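Long-range contacts in suppressor protein MPT5 (Saccharomyces cerevisiae, PDB 5BZ1), which binds sequence elements in the 3'-untranslated regions of target mRNAs through its Pumilio homology domain and regulates their expression after transcription: residues A[14-19]-A[47-52]; A[263-268]-A[296-301]; A[301-306]-A[362-367]. All coordinates share one frame; numbering follows the deposited sequence.

Overall arrangement
The three contacts sit in one all-helical Pumilio homology domain and follow one another along the chain. Contact 1 joins helix 15-19 to helix 38-49 and the residues just after it, near the N-terminal end. Contacts 2 and 3 lie on the other side of the chain's centre, with centres about 65 Å and 74 Å from that of contact 1. They adjoin each other, centres about 11 Å apart, because both use helix 288-307: it packs on helix 253-273 through residues 296-301 and on helix 354-375 through residues 301-306; the two segments share T301, which touches across contact 2 alone. Short helix-to-helix joints at both ends thus belong to one elongated scaffold, along which RNA is bound.

Contact 1: A[14-19]-A[47-52]; sequences DYIKLA and EQIKPF
Y15 and Q48 meet at the first turn of helix 15-19, where the carboxamide of Q48 comes up to the edge of the tyrosine ring. Q48 OE1 lies 3.4 Å from Y15 CD2, Q48 CD is in the ring plane, and amide and ring planes stand 71° apart. Q48 is extended beyond CG (chi2 -172°), which puts CD out by the ring edge, and its OE1 faces the start of helix 15-19. There OE1 accepts a weak hydrogen bond from Y15 N at 3.4 Å and a second from a water 2.8 Å away, two bonds, one of them weak, that would tend to limit rotation of the amide. The same water donates to D14 OD1 and accepts from I16 N at 3.1 Å. D14 occupies the N-cap position, but its side chain makes no capping bond; its carboxylate is linked to the helix end through the water. The ring of Y15 is held at its far end as well, OH bonding to L10 O, while V41, L44 and M45 of helix 38-49 touch the tyrosine side chain.

Below this polar corner the contact is apolar. I16 places CG1 anti to its backbone N (chi1 -168°), which sets that carbon over one face of the F52 ring in a CH-pi contact, 4.0 Å from the centroid. I16 CD1 goes on to touch F52 CG at 3.7 Å, the two side chains crossing at about a right angle. I49 CG2 lies 4.1 Å from Y15 CB and more loosely beside I16 CD1, and L56 of helix 53-57 packs on both I16 and I49. The contact lies at the junction of Pumilio repeats 1 and 2, and such packing of short helices from one repeat to the next is characteristic of the PUF alpha-solenoid.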
loop_
_atom_site.group_PDB
_atom_site.type_symbol
_atom_site.label_atom_id
_atom_site.label_comp_id
_atom_site.label_asym_id
_atom_site.label_seq_id
_atom_site.Cartn_x
_atom_site.Cartn_y
_atom_site.Cartn_z
ATOM N N ASP A 14 45.088 7.127 7.050
ATOM C CA ASP A 14 44.446 6.102 7.865
ATOM C C ASP A 14 42.945 6.135 7.597
ATOM O O ASP A 14 42.192 6.819 8.291
ATOM C CB ASP A 14 44.730 6.325 9.349
ATOM C CG ASP A 14 44.482 5.081 10.184
ATOM O OD1 ASP A 14 43.805 4.150 9.693
ATOM O OD2 ASP A 14 44.958 5.035 11.336
ATOM N N TYR A 15 42.518 5.385 6.585
ATOM C CA TYR A 15 41.156 5.480 6.078
ATOM C C TYR A 15 40.064 5.064 7.062
ATOM O O TYR A 15 39.010 5.699 7.114
ATOM C CB TYR A 15 41.032 4.732 4.746
ATOM C CG TYR A 15 41.771 5.436 3.633
ATOM C CD1 TYR A 15 41.197 6.510 2.971
ATOM C CD2 TYR A 15 43.054 5.050 3.267
ATOM C CE1 TYR A 15 41.869 7.173 1.965
ATOM C CE2 TYR A 15 43.736 5.706 2.260
ATOM C CZ TYR A 15 43.136 6.768 1.612
ATOM O OH TYR A 15 43.807 7.428 0.610
ATOM N N ILE A 16 40.303 4.016 7.847
ATOM C CA ILE A 16 39.280 3.567 8.792
ATOM C C ILE A 16 39.042 4.606 9.893
ATOM O O ILE A 16 37.907 4.793 10.341
ATOM C CB ILE A 16 39.585 2.168 9.385
ATOM C CG1 ILE A 16 38.361 1.620 10.120
ATOM C CG2 ILE A 16 40.801 2.203 10.307
ATOM C CD1 ILE A 16 37.114 1.569 9.259
ATOM N N LYS A 17 40.103 5.299 10.302
ATOM C CA LYS A 17 39.983 6.342 11.316
ATOM C C LYS A 17 39.263 7.566 10.759
ATOM O O LYS A 17 38.446 8.179 11.444
ATOM C CB LYS A 17 41.358 6.741 11.856
ATOM C CG LYS A 17 42.100 5.608 12.546
ATOM C CD LYS A 17 41.218 4.900 13.565
ATOM C CE LYS A 17 41.822 3.569 13.997
ATOM N NZ LYS A 17 40.955 2.858 14.977
ATOM N N LEU A 18 39.574 7.915 9.515
ATOM C CA LEU A 18 38.914 9.031 8.841
ATOM C C LEU A 18 37.435 8.725 8.589
ATOM O O LEU A 18 36.584 9.610 8.668
ATOM C CB LEU A 18 39.617 9.353 7.519
ATOM C CG LEU A 18 41.084 9.788 7.575
ATOM C CD1 LEU A 18 41.661 9.950 6.178
ATOM C CD2 LEU A 18 41.214 11.085 8.342
ATOM N N ALA A 19 37.142 7.461 8.297
ATOM C CA ALA A 19 35.792 7.029 7.935
ATOM C C ALA A 19 34.748 7.306 9.019
ATOM O O ALA A 19 33.629 7.726 8.717
ATOM C CB ALA A 19 35.795 5.551 7.569
ATOM N N GLU A 47 40.377 -1.217 0.167
ATOM C CA GLU A 47 41.147 -2.328 0.719
ATOM C C GLU A 47 41.306 -2.241 2.235
ATOM O O GLU A 47 41.397 -3.265 2.916
ATOM C CB GLU A 47 42.518 -2.416 0.045
ATOM C CG GLU A 47 42.451 -2.785 -1.427
ATOM C CD GLU A 47 41.778 -4.125 -1.659
ATOM O OE1 GLU A 47 41.998 -5.051 -0.851
ATOM O OE2 GLU A 47 41.024 -4.248 -2.647
ATOM N N GLN A 48 41.329 -1.018 2.758
ATOM C CA GLN A 48 41.512 -0.809 4.191
ATOM C C GLN A 48 40.210 -0.878 4.993
ATOM O O GLN A 48 40.221 -1.253 6.164
ATOM C CB GLN A 48 42.233 0.518 4.461
ATOM C CG GLN A 48 43.711 0.535 4.034
ATOM C CD GLN A 48 44.439 1.792 4.485
ATOM O OE1 GLN A 48 43.969 2.516 5.366
ATOM N NE2 GLN A 48 45.594 2.056 3.884
ATOM N N ILE A 49 39.092 -0.527 4.367
ATOM C CA ILE A 49 37.824 -0.461 5.095
ATOM C C ILE A 49 36.941 -1.699 4.905
ATOM O O ILE A 49 35.962 -1.878 5.629
ATOM C CB ILE A 49 37.016 0.810 4.739
ATOM C CG1 ILE A 49 36.438 0.712 3.325
ATOM C CG2 ILE A 49 37.880 2.063 4.903
ATOM C CD1 ILE A 49 35.585 1.907 2.936
ATOM N N LYS A 50 37.286 -2.550 3.940
ATOM C CA LYS A 50 36.480 -3.743 3.652
ATOM C C LYS A 50 36.221 -4.718 4.825
ATOM O O LYS A 50 35.159 -5.338 4.871
ATOM C CB LYS A 50 36.975 -4.480 2.394
ATOM C CG LYS A 50 38.414 -4.975 2.424
ATOM C CD LYS A 50 38.755 -5.693 1.125
ATOM C CE LYS A 50 40.065 -6.458 1.241
ATOM N NZ LYS A 50 40.421 -7.142 -0.034
ATOM N N PRO A 51 37.169 -4.852 5.780
ATOM C CA PRO A 51 36.793 -5.699 6.919
ATOM C C PRO A 51 35.757 -5.028 7.818
ATOM O O PRO A 51 35.203 -5.695 8.693
ATOM C CB PRO A 51 38.109 -5.851 7.698
ATOM C CG PRO A 51 39.193 -5.521 6.716
ATOM C CD PRO A 51 38.600 -4.489 5.815
ATOM N N PHE A 52 35.509 -3.735 7.609
ATOM C CA PHE A 52 34.649 -2.955 8.494
ATOM C C PHE A 52 33.367 -2.477 7.816
ATOM O O PHE A 52 32.718 -1.546 8.302
ATOM C CB PHE A 52 35.408 -1.734 9.022
ATOM C CG PHE A 52 36.710 -2.062 9.696
ATOM C CD1 PHE A 52 36.754 -2.317 11.057
ATOM C CD2 PHE A 52 37.893 -2.097 8.972
ATOM C CE1 PHE A 52 37.953 -2.615 11.686
ATOM C CE2 PHE A 52 39.098 -2.391 9.594
ATOM C CZ PHE A 52 39.126 -2.651 10.951
HETATM O O HOH W 1 42.990 2.507 7.942
#

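Contact 2: A[263-268]-A[296-301]; sequences KLFRII and NILLTT
L298 reaches across to three side chains of helix 253-273, and its atoms take them in turn. L298 CB lies 4.3 Å from L264 CD1. CG is anti to the backbone N (chi1 179°), and from it the two methyls diverge. L298 CD1 meets the F265 ring at CE1 (3.9 Å) and at CZ. L298 CD2 has two neighbours at the same separation, F265 CE1 at 3.7 Å and I268 CD1 at 3.7 Å; the leucine crosses the phenylalanine at about a right angle. The two helical segments run roughly antiparallel, 136° between their directions and 10.2 Å between axes, part of the stacked helices of the Pumilio alpha-solenoid. F361 of helix 354-375 touches both F265 and L298, and the ring of Y331 meets that of F265. An alanine in place of F265 would probably open a gap beside both L298 methyls and leave Y331 without its ring partner. Toward the neighbouring helix 229-240, L264 CD1 touches I297 CG2 at 3.7 Å, and F237 packs on I297. One turn on, T301 OG1 donates to I297 O at 2.7 Å, reaching that carbonyl from the face opposite to T301 N.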
loop_
_atom_site.group_PDB
_atom_site.type_symbol
_atom_site.label_atom_id
_atom_site.label_comp_id
_atom_site.label_asym_id
_atom_site.label_seq_id
_atom_site.Cartn_x
_atom_site.Cartn_y
_atom_site.Cartn_z
ATOM N N LYS A 263 -18.502 1.757 -6.655
ATOM C CA LYS A 263 -17.910 0.803 -7.585
ATOM C C LYS A 263 -18.990 0.046 -8.357
ATOM O O LYS A 263 -18.867 -0.177 -9.563
ATOM C CB LYS A 263 -17.006 -0.181 -6.844
ATOM C CG LYS A 263 -16.257 -1.120 -7.770
ATOM C CD LYS A 263 -15.341 -2.060 -7.011
ATOM C CE LYS A 263 -14.610 -2.979 -7.974
ATOM N NZ LYS A 263 -13.774 -2.221 -8.948
ATOM N N LEU A 264 -20.049 -0.346 -7.652
ATOM C CA LEU A 264 -21.184 -1.023 -8.271
ATOM C C LEU A 264 -21.831 -0.138 -9.334
ATOM O O LEU A 264 -22.098 -0.587 -10.449
ATOM C CB LEU A 264 -22.222 -1.411 -7.213
ATOM C CG LEU A 264 -21.863 -2.531 -6.236
ATOM C CD1 LEU A 264 -22.955 -2.708 -5.199
ATOM C CD2 LEU A 264 -21.629 -3.838 -6.975
ATOM N N PHE A 265 -22.079 1.117 -8.971
ATOM C CA PHE A 265 -22.663 2.093 -9.881
ATOM C C PHE A 265 -21.801 2.280 -11.128
ATOM O O PHE A 265 -22.307 2.269 -12.249
ATOM C CB PHE A 265 -22.829 3.436 -9.168
ATOM C CG PHE A 265 -24.067 3.530 -8.315
ATOM C CD1 PHE A 265 -25.273 2.986 -8.744
ATOM C CD2 PHE A 265 -24.027 4.177 -7.086
ATOM C CE1 PHE A 265 -26.417 3.085 -7.960
ATOM C CE2 PHE A 265 -25.163 4.279 -6.299
ATOM C CZ PHE A 265 -26.360 3.730 -6.736
ATOM N N ARG A 266 -20.498 2.445 -10.927
ATOM C CA ARG A 266 -19.584 2.719 -12.034
ATOM C C ARG A 266 -19.499 1.561 -13.032
ATOM O O ARG A 266 -19.434 1.777 -14.245
ATOM C CB ARG A 266 -18.190 3.073 -11.511
ATOM C CG ARG A 266 -17.264 3.616 -12.583
ATOM C CD ARG A 266 -15.997 4.205 -11.992
ATOM N NE ARG A 266 -15.346 5.119 -12.926
ATOM C CZ ARG A 266 -14.208 5.759 -12.676
ATOM N NH1 ARG A 266 -13.585 5.581 -11.518
ATOM N NH2 ARG A 266 -13.690 6.574 -13.584
ATOM N N ILE A 267 -19.500 0.336 -12.515
ATOM C CA ILE A 267 -19.461 -0.852 -13.364
ATOM C C ILE A 267 -20.708 -0.951 -14.240
ATOM O O ILE A 267 -20.615 -1.153 -15.451
ATOM C CB ILE A 267 -19.316 -2.139 -12.525
ATOM C CG1 ILE A 267 -17.873 -2.300 -12.043
ATOM C CG2 ILE A 267 -19.715 -3.356 -13.335
ATOM C CD1 ILE A 267 -17.663 -3.466 -11.099
ATOM N N ILE A 268 -21.870 -0.797 -13.616
ATOM C CA ILE A 268 -23.147 -0.952 -14.303
ATOM C C ILE A 268 -23.392 0.155 -15.337
ATOM O O ILE A 268 -23.814 -0.126 -16.459
ATOM C CB ILE A 268 -24.317 -1.052 -13.292
ATOM C CG1 ILE A 268 -24.116 -2.255 -12.366
ATOM C CG2 ILE A 268 -25.652 -1.168 -14.005
ATOM C CD1 ILE A 268 -25.159 -2.380 -11.263
ATOM N N ASN A 296 -27.224 -7.679 -9.180
ATOM C CA ASN A 296 -27.923 -8.354 -8.087
ATOM C C ASN A 296 -27.539 -7.812 -6.707
ATOM O O ASN A 296 -28.382 -7.710 -5.815
ATOM C CB ASN A 296 -27.673 -9.865 -8.148
ATOM C CG ASN A 296 -28.212 -10.499 -9.419
ATOM O OD1 ASN A 296 -27.450 -10.975 -10.261
ATOM N ND2 ASN A 296 -29.534 -10.514 -9.560
ATOM N N ILE A 297 -26.264 -7.468 -6.543
ATOM C CA ILE A 297 -25.755 -6.943 -5.280
ATOM C C ILE A 297 -26.296 -5.539 -5.013
ATOM O O ILE A 297 -26.639 -5.205 -3.878
ATOM C CB ILE A 297 -24.210 -6.916 -5.268
ATOM C CG1 ILE A 297 -23.652 -8.338 -5.326
ATOM C CG2 ILE A 297 -23.681 -6.193 -4.035
ATOM C CD1 ILE A 297 -22.140 -8.405 -5.444
ATOM N N LEU A 298 -26.366 -4.721 -6.061
ATOM C CA LEU A 298 -26.885 -3.363 -5.937
ATOM C C LEU A 298 -28.349 -3.390 -5.503
ATOM O O LEU A 298 -28.741 -2.690 -4.569
ATOM C CB LEU A 298 -26.727 -2.596 -7.252
ATOM C CG LEU A 298 -27.260 -1.160 -7.281
ATOM C CD1 LEU A 298 -26.644 -0.337 -6.162
ATOM C CD2 LEU A 298 -27.004 -0.498 -8.628
ATOM N N LEU A 299 -29.149 -4.213 -6.178
ATOM C CA LEU A 299 -30.560 -4.371 -5.840
ATOM C C LEU A 299 -30.734 -4.869 -4.404
ATOM O O LEU A 299 -31.582 -4.372 -3.664
ATOM C CB LEU A 299 -31.238 -5.335 -6.816
ATOM C CG LEU A 299 -31.373 -4.891 -8.271
ATOM C CD1 LEU A 299 -32.053 -5.974 -9.100
ATOM C CD2 LEU A 299 -32.150 -3.591 -8.352
ATOM N N THR A 300 -29.921 -5.848 -4.021
ATOM C CA THR A 300 -29.935 -6.376 -2.661
ATOM C C THR A 300 -29.520 -5.298 -1.653
ATOM O O THR A 300 -30.070 -5.215 -0.553
ATOM C CB THR A 300 -29.011 -7.601 -2.537
ATOM O OG1 THR A 300 -29.327 -8.547 -3.568
ATOM C CG2 THR A 300 -29.165 -8.264 -1.174
ATOM N N THR A 301 -28.552 -4.473 -2.042
ATOM C CA THR A 301 -28.076 -3.375 -1.203
ATOM C C THR A 301 -29.170 -2.321 -0.993
ATOM O O THR A 301 -29.314 -1.772 0.103
ATOM C CB THR A 301 -26.815 -2.719 -1.802
ATOM O OG1 THR A 301 -25.734 -3.662 -1.800
ATOM C CG2 THR A 301 -26.407 -1.490 -0.997
#

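Contact 3: A[301-306]-A[362-367]; sequences TIDIFT and SLKIGN
K364 NZ donates to D303 OD1 at 2.7 Å, a salt bridge that uses the syn lone pair of the carboxylate oxygen. It links two helices of the Pumilio homology domain that run side by side, 20° from parallel with axes 9.9 Å apart. The lysine is extended until its last torsion (chi4 -66°), whose bend places NZ at the carboxylate, while CD and CE pass close to OD1. A water forms the second polar link, donating to T306 OG1 at 2.7 Å, to K364 O at 2.7 Å and, more distantly, to N367 OD1 at 3.2 Å. With two protons for three acceptors, the water must share or alternate them, and the longer bond to N367 OD1 is probably the weakest. T306 OG1 spends its own proton on I302 O, 2.6 Å away, approaching from the face opposite to that used by T306 N. T306 CG2 faces N367 OD1, and L368 and L371 of helix 354-375 also touch the threonine. Beneath the polar layer I302 CG2 lies 3.8 Å from K364 CB. F361 covers I302 as well, Y331 packs on I365, and the two isoleucines cross at about a right angle, I302 CD1 3.9 Å from I365 CD1.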
loop_
_atom_site.group_PDB
_atom_site.type_symbol
_atom_site.label_atom_id
_atom_site.label_comp_id
_atom_site.label_asym_id
_atom_site.label_seq_id
_atom_site.Cartn_x
_atom_site.Cartn_y
_atom_site.Cartn_z
ATOM N N THR A 301 -28.552 -4.473 -2.042
ATOM C CA THR A 301 -28.076 -3.375 -1.203
ATOM C C THR A 301 -29.170 -2.321 -0.993
ATOM O O THR A 301 -29.314 -1.772 0.103
ATOM C CB THR A 301 -26.815 -2.719 -1.802
ATOM O OG1 THR A 301 -25.734 -3.662 -1.800
ATOM C CG2 THR A 301 -26.407 -1.490 -0.997
ATOM N N ILE A 302 -29.938 -2.043 -2.045
ATOM C CA ILE A 302 -31.038 -1.087 -1.957
ATOM C C ILE A 302 -32.108 -1.614 -1.000
ATOM O O ILE A 302 -32.670 -0.851 -0.213
ATOM C CB ILE A 302 -31.655 -0.788 -3.342
ATOM C CG1 ILE A 302 -30.615 -0.163 -4.271
ATOM C CG2 ILE A 302 -32.850 0.147 -3.219
ATOM C CD1 ILE A 302 -31.120 0.105 -5.679
ATOM N N ASP A 303 -32.375 -2.916 -1.067
ATOM C CA ASP A 303 -33.323 -3.567 -0.165
ATOM C C ASP A 303 -32.905 -3.408 1.300
ATOM O O ASP A 303 -33.723 -3.085 2.160
ATOM C CB ASP A 303 -33.452 -5.056 -0.504
ATOM C CG ASP A 303 -34.196 -5.307 -1.809
ATOM O OD1 ASP A 303 -34.932 -4.406 -2.266
ATOM O OD2 ASP A 303 -34.052 -6.417 -2.369
ATOM N N ILE A 304 -31.624 -3.640 1.574
ATOM C CA ILE A 304 -31.089 -3.547 2.928
ATOM C C ILE A 304 -31.173 -2.117 3.471
ATOM O O ILE A 304 -31.614 -1.899 4.600
ATOM C CB ILE A 304 -29.632 -4.038 2.978
ATOM C CG1 ILE A 304 -29.556 -5.523 2.619
ATOM C CG2 ILE A 304 -29.024 -3.791 4.348
ATOM C CD1 ILE A 304 -28.138 -6.057 2.517
ATOM N N PHE A 305 -30.751 -1.151 2.662
ATOM C CA PHE A 305 -30.820 0.257 3.040
ATOM C C PHE A 305 -32.261 0.739 3.192
ATOM O O PHE A 305 -32.536 1.652 3.967
ATOM C CB PHE A 305 -30.077 1.123 2.019
ATOM C CG PHE A 305 -28.595 1.189 2.244
ATOM C CD1 PHE A 305 -27.952 2.413 2.334
ATOM C CD2 PHE A 305 -27.842 0.029 2.376
ATOM C CE1 PHE A 305 -26.582 2.483 2.544
ATOM C CE2 PHE A 305 -26.472 0.094 2.588
ATOM C CZ PHE A 305 -25.846 1.321 2.673
ATOM N N THR A 306 -33.175 0.125 2.447
ATOM C CA THR A 306 -34.592 0.464 2.552
ATOM C C THR A 306 -35.171 -0.032 3.879
ATOM O O THR A 306 -35.835 0.719 4.596
ATOM C CB THR A 306 -35.403 -0.105 1.372
ATOM O OG1 THR A 306 -34.926 0.464 0.146
ATOM C CG2 THR A 306 -36.886 0.216 1.527
ATOM N N SER A 362 -35.056 1.207 -10.984
ATOM C CA SER A 362 -35.865 2.421 -10.931
ATOM C C SER A 362 -36.991 2.305 -9.913
ATOM O O SER A 362 -37.322 3.274 -9.228
ATOM C CB SER A 362 -36.446 2.743 -12.308
ATOM O OG SER A 362 -35.429 3.113 -13.219
ATOM N N LEU A 363 -37.575 1.116 -9.823
ATOM C CA LEU A 363 -38.643 0.847 -8.869
ATOM C C LEU A 363 -38.126 0.912 -7.429
ATOM O O LEU A 363 -38.685 1.625 -6.593
ATOM C CB LEU A 363 -39.272 -0.517 -9.172
ATOM C CG LEU A 363 -40.402 -1.120 -8.325
ATOM C CD1 LEU A 363 -39.846 -1.964 -7.183
ATOM C CD2 LEU A 363 -41.364 -0.059 -7.794
ATOM N N LYS A 364 -37.060 0.171 -7.144
ATOM C CA LYS A 364 -36.515 0.107 -5.790
ATOM C C LYS A 364 -35.910 1.432 -5.319
ATOM O O LYS A 364 -36.047 1.799 -4.150
ATOM C CB LYS A 364 -35.471 -1.009 -5.675
ATOM C CG LYS A 364 -36.044 -2.420 -5.681
ATOM C CD LYS A 364 -34.936 -3.449 -5.496
ATOM C CE LYS A 364 -35.473 -4.874 -5.533
ATOM N NZ LYS A 364 -36.361 -5.172 -4.379
ATOM N N ILE A 365 -35.235 2.143 -6.218
ATOM C CA ILE A 365 -34.599 3.402 -5.843
ATOM C C ILE A 365 -35.651 4.504 -5.694
ATOM O O ILE A 365 -35.522 5.388 -4.844
ATOM C CB ILE A 365 -33.468 3.811 -6.829
ATOM C CG1 ILE A 365 -32.424 4.686 -6.130
ATOM C CG2 ILE A 365 -34.015 4.510 -8.067
ATOM C CD1 ILE A 365 -31.541 3.919 -5.173
ATOM N N GLY A 366 -36.707 4.427 -6.501
ATOM C CA GLY A 366 -37.811 5.364 -6.406
ATOM C C GLY A 366 -38.544 5.194 -5.088
ATOM O O GLY A 366 -38.924 6.174 -4.443
ATOM N N ASN A 367 -38.734 3.941 -4.689
ATOM C CA ASN A 367 -39.377 3.629 -3.420
ATOM C C ASN A 367 -38.550 4.128 -2.235
ATOM O O ASN A 367 -39.095 4.641 -1.256
ATOM C CB ASN A 367 -39.632 2.122 -3.310
ATOM C CG ASN A 367 -40.124 1.707 -1.933
ATOM O OD1 ASN A 367 -39.523 0.855 -1.274
ATOM N ND2 ASN A 367 -41.215 2.318 -1.487
HETATM O O HOH W 2 -36.498 0.211 -2.062
#